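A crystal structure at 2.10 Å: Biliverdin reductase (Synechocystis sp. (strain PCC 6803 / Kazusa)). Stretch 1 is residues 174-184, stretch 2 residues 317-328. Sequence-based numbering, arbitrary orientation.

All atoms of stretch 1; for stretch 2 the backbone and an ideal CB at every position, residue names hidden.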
# COMPACT_ATOMS: atom_id res chain seq x y z
N HIS A 174 0.99 -16.11 6.39
CA HIS A 174 1.56 -17.14 5.53
C HIS A 174 2.82 -16.58 4.89
O HIS A 174 2.77 -15.53 4.24
CB HIS A 174 0.52 -17.56 4.48
CG HIS A 174 0.96 -18.69 3.59
ND1 HIS A 174 1.62 -18.48 2.40
CD2 HIS A 174 0.80 -20.03 3.71
CE1 HIS A 174 1.86 -19.65 1.83
NE2 HIS A 174 1.38 -20.60 2.61
N HIS A 175 3.95 -17.28 5.08
CA HIS A 175 5.25 -16.77 4.65
C HIS A 175 5.23 -16.29 3.20
O HIS A 175 5.62 -15.16 2.90
CB HIS A 175 6.33 -17.84 4.83
CG HIS A 175 6.85 -17.95 6.23
ND1 HIS A 175 7.70 -17.01 6.78
CD2 HIS A 175 6.66 -18.89 7.18
CE1 HIS A 175 8.01 -17.37 8.02
NE2 HIS A 175 7.39 -18.51 8.28
N GLN A 176 4.76 -17.15 2.29
CA GLN A 176 4.85 -16.83 0.86
C GLN A 176 3.79 -15.82 0.43
O GLN A 176 4.08 -14.90 -0.34
CB GLN A 176 4.76 -18.11 0.04
CG GLN A 176 5.99 -19.00 0.15
CD GLN A 176 5.87 -20.27 -0.66
OE1 GLN A 176 4.97 -20.39 -1.50
NE2 GLN A 176 6.76 -21.21 -0.43
N GLN A 177 2.55 -15.98 0.91
CA GLN A 177 1.48 -15.09 0.48
C GLN A 177 1.66 -13.68 1.04
O GLN A 177 1.41 -12.70 0.34
CB GLN A 177 0.12 -15.66 0.89
CG GLN A 177 -0.32 -16.88 0.09
CD GLN A 177 -1.65 -17.43 0.55
OE1 GLN A 177 -1.76 -18.02 1.62
NE2 GLN A 177 -2.68 -17.23 -0.27
N PHE A 178 2.08 -13.57 2.30
CA PHE A 178 2.26 -12.25 2.89
C PHE A 178 3.55 -11.60 2.40
O PHE A 178 3.60 -10.38 2.21
CB PHE A 178 2.24 -12.35 4.42
CG PHE A 178 2.42 -11.03 5.11
CD1 PHE A 178 1.48 -10.03 4.95
CD2 PHE A 178 3.51 -10.81 5.93
CE1 PHE A 178 1.63 -8.81 5.59
CE2 PHE A 178 3.66 -9.59 6.57
CZ PHE A 178 2.72 -8.59 6.40
N GLY A 179 4.59 -12.39 2.19
CA GLY A 179 5.84 -11.87 1.67
C GLY A 179 6.66 -11.15 2.73
O GLY A 179 6.42 -11.25 3.93
N PHE A 180 7.65 -10.41 2.24
CA PHE A 180 8.57 -9.68 3.11
C PHE A 180 7.79 -8.74 4.02
O PHE A 180 7.10 -7.83 3.52
CB PHE A 180 9.58 -8.90 2.28
CG PHE A 180 10.66 -8.25 3.10
CD1 PHE A 180 11.36 -8.98 4.06
CD2 PHE A 180 10.99 -6.92 2.91
CE1 PHE A 180 12.35 -8.39 4.81
CE2 PHE A 180 11.99 -6.33 3.66
CZ PHE A 180 12.67 -7.06 4.62
N PRO A 181 7.86 -8.91 5.34
CA PRO A 181 6.93 -8.20 6.24
C PRO A 181 7.05 -6.68 6.20
O PRO A 181 6.08 -6.00 6.54
CB PRO A 181 7.28 -8.75 7.62
CG PRO A 181 7.93 -10.07 7.36
CD PRO A 181 8.68 -9.89 6.07
N LEU A 182 8.19 -6.13 5.81
CA LEU A 182 8.41 -4.69 5.86
C LEU A 182 8.02 -3.97 4.57
O LEU A 182 8.29 -2.78 4.45
CB LEU A 182 9.87 -4.40 6.19
CG LEU A 182 10.27 -4.55 7.66
CD1 LEU A 182 11.79 -4.63 7.80
CD2 LEU A 182 9.71 -3.39 8.48
N VAL A 183 7.38 -4.66 3.62
CA VAL A 183 7.09 -4.05 2.32
C VAL A 183 6.22 -2.81 2.49
O VAL A 183 6.52 -1.75 1.94
CB VAL A 183 6.43 -5.09 1.39
CG1 VAL A 183 5.76 -4.38 0.22
CG2 VAL A 183 7.47 -6.08 0.89
N ALA A 184 5.13 -2.93 3.25
CA ALA A 184 4.21 -1.81 3.39
C ALA A 184 4.82 -0.67 4.20
O ALA A 184 4.67 0.50 3.84
CB ALA A 184 2.90 -2.28 4.02
N UNK A 317 13.52 0.10 -2.21
CA UNK A 317 13.87 0.11 -0.79
C UNK A 317 13.54 -1.24 -0.15
O UNK A 317 14.30 -1.74 0.69
CB UNK A 317 13.13 1.24 -0.06
N UNK A 318 12.42 -1.84 -0.55
CA UNK A 318 12.05 -3.15 -0.00
C UNK A 318 13.03 -4.23 -0.43
O UNK A 318 13.42 -5.08 0.38
CB UNK A 318 10.63 -3.53 -0.44
N UNK A 319 13.44 -4.22 -1.71
CA UNK A 319 14.47 -5.15 -2.16
C UNK A 319 15.75 -4.98 -1.37
O UNK A 319 16.38 -5.96 -0.96
CB UNK A 319 14.75 -4.96 -3.65
N UNK A 320 16.16 -3.73 -1.14
CA UNK A 320 17.40 -3.47 -0.42
C UNK A 320 17.33 -3.98 1.02
O UNK A 320 18.30 -4.57 1.52
CB UNK A 320 17.71 -1.97 -0.43
N UNK A 321 16.20 -3.77 1.69
CA UNK A 321 16.08 -4.22 3.08
C UNK A 321 15.96 -5.73 3.17
O UNK A 321 16.46 -6.34 4.12
CB UNK A 321 14.87 -3.56 3.75
N UNK A 322 15.28 -6.36 2.20
CA UNK A 322 15.22 -7.82 2.18
C UNK A 322 16.60 -8.41 1.95
O UNK A 322 16.96 -9.43 2.56
CB UNK A 322 14.25 -8.31 1.10
N UNK A 323 17.40 -7.78 1.09
CA UNK A 323 18.78 -8.22 0.88
C UNK A 323 19.59 -8.10 2.16
O UNK A 323 20.38 -8.99 2.49
CB UNK A 323 19.44 -7.41 -0.24
N UNK A 324 19.40 -7.01 2.90
CA UNK A 324 20.08 -6.85 4.19
C UNK A 324 19.60 -7.88 5.21
O UNK A 324 20.33 -8.20 6.15
CB UNK A 324 19.86 -5.44 4.73
N UNK A 325 18.38 -8.38 5.05
CA UNK A 325 17.81 -9.37 5.96
C UNK A 325 18.23 -10.79 5.63
O UNK A 325 18.00 -11.69 6.46
CB UNK A 325 16.28 -9.28 5.94
N UNK A 326 18.82 -11.03 4.46
CA UNK A 326 18.93 -12.39 3.98
C UNK A 326 17.59 -13.01 3.65
O UNK A 326 17.47 -14.24 3.61
CB UNK A 326 19.65 -13.25 5.02
N UNK A 327 16.57 -12.19 3.42
CA UNK A 327 15.23 -12.69 3.17
C UNK A 327 15.10 -13.20 1.74
O UNK A 327 15.71 -12.66 0.81
CB UNK A 327 14.19 -11.60 3.44
N UNK A 328 14.30 -14.25 1.58
CA UNK A 328 14.12 -14.94 0.30
C UNK A 328 15.45 -15.40 -0.28
O UNK A 328 15.56 -16.52 -0.79
CB UNK A 328 13.41 -14.03 -0.70

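Position 317 lies on a helix, and nothing of stretch 1 comes within 5.5 Å of its ideal CB, so the contact sets no demand; the residue is Val317. Position 318 points toward stretch 1, its ideal CB 4.3 Å from CG2 of Val183 and 4.8 Å from CD2 of Phe180. A small apolar side chain would suit so close an approach between two hydrophobic groups, and Ala318 supplies a single methyl that packs on Val183. At 319 and 320 CA-to-CB points away, leaving the choice open; they are Asp319 and Leu320.

Position 321, one turn on from 318, again points toward stretch 1. Its ideal CB is 4.0 Å from CE2 of Phe180 and 5.2 Å from CD1 of Leu182, an apolar setting in which alanine, cysteine or another modest side chain would be at home. Cys321 brings its CB against the ring, while chi1 near -67° (m) turns SG to 3.4 Å from the backbone O of Val317.

Position 322 points sideways, yet its ideal CB is 3.9 Å from CE2 of Phe180 and sits above the ring. Something small and apolar is favored. Ala322 fits: its CB lies 3.8 Å from the centroid of the Phe180 ring, 6° off the normal, a CH-pi contact made almost squarely over the face.

Positions 323 and 324 point away and sideways, without a neighbor in stretch 1; they are Gln323 and Ala324. Position 325 points toward the Phe180 ring, with CE1 4.2 Å from its ideal CB. Several apolar types could serve. Cys325 places SG 3.9 Å from CZ of Phe180, at the ring edge, where polarizable sulfur packs well against aromatic carbon.

At 326 the helix ends in a Schellman motif, and phi of 66° by itself favors glycine; Gly326 it is. The chain then turns so that position 327 points toward stretch 1; the ideal CB of position 327 is 3.9 Å from CD1 of Phe180. Beyond lies a long path past Phe180 and Pro181 to the backbone of Gly179, suited to a large, flat side chain. Tyr327, with chi1 t, fills it: its CG is 3.5 Å from CD1 of Phe180, and the two rings meet obliquely, planes at 50°. CA of Phe180 adds an off-centre CH-pi contact. The hydroxyl reaches Gly179, Tyr327 OH to Gly179 C 3.2 Å, and donates a weak hydrogen bond, Tyr327 OH to water O 3.5 Å, to a water that itself donates to the carbonyls of His175 and Gly179. Position 328 lies out of reach and is Lys328.

Stretch 2 (317-328) VADLCAQACGYK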
# COMPACT_ATOMS: atom_id res chain seq x y z
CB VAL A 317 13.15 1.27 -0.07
CG1 VAL A 317 13.37 1.17 1.43
CG2 VAL A 317 13.65 2.60 -0.60
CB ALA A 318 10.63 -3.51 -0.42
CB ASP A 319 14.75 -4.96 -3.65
CG ASP A 319 13.59 -5.40 -4.53
OD1 ASP A 319 12.70 -6.11 -4.02
OD2 ASP A 319 13.59 -5.05 -5.73
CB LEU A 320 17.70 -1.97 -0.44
CG LEU A 320 18.13 -1.43 -1.80
CD1 LEU A 320 18.17 0.09 -1.80
CD2 LEU A 320 19.48 -2.01 -2.18
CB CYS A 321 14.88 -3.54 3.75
SG CYS A 321 15.08 -1.75 3.97
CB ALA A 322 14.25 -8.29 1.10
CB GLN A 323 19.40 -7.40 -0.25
CG GLN A 323 20.83 -7.76 -0.60
CD GLN A 323 21.39 -6.87 -1.69
OE1 GLN A 323 21.24 -5.65 -1.65
NE2 GLN A 323 22.04 -7.48 -2.67
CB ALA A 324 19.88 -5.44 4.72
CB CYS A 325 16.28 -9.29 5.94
SG CYS A 325 15.54 -8.06 7.02
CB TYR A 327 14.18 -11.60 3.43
CG TYR A 327 12.76 -12.10 3.33
CD1 TYR A 327 12.12 -12.67 4.43
CD2 TYR A 327 12.05 -12.02 2.14
CE1 TYR A 327 10.82 -13.13 4.34
CE2 TYR A 327 10.75 -12.48 2.04
CZ TYR A 327 10.14 -13.03 3.14
OH TYR A 327 8.85 -13.49 3.05
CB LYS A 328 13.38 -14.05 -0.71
CG LYS A 328 12.28 -14.78 -1.46
CD LYS A 328 12.05 -14.20 -2.84
CE LYS A 328 11.40 -12.83 -2.78
NZ LYS A 328 10.84 -12.43 -4.10
O HOH W 1 6.15 -13.51 5.26
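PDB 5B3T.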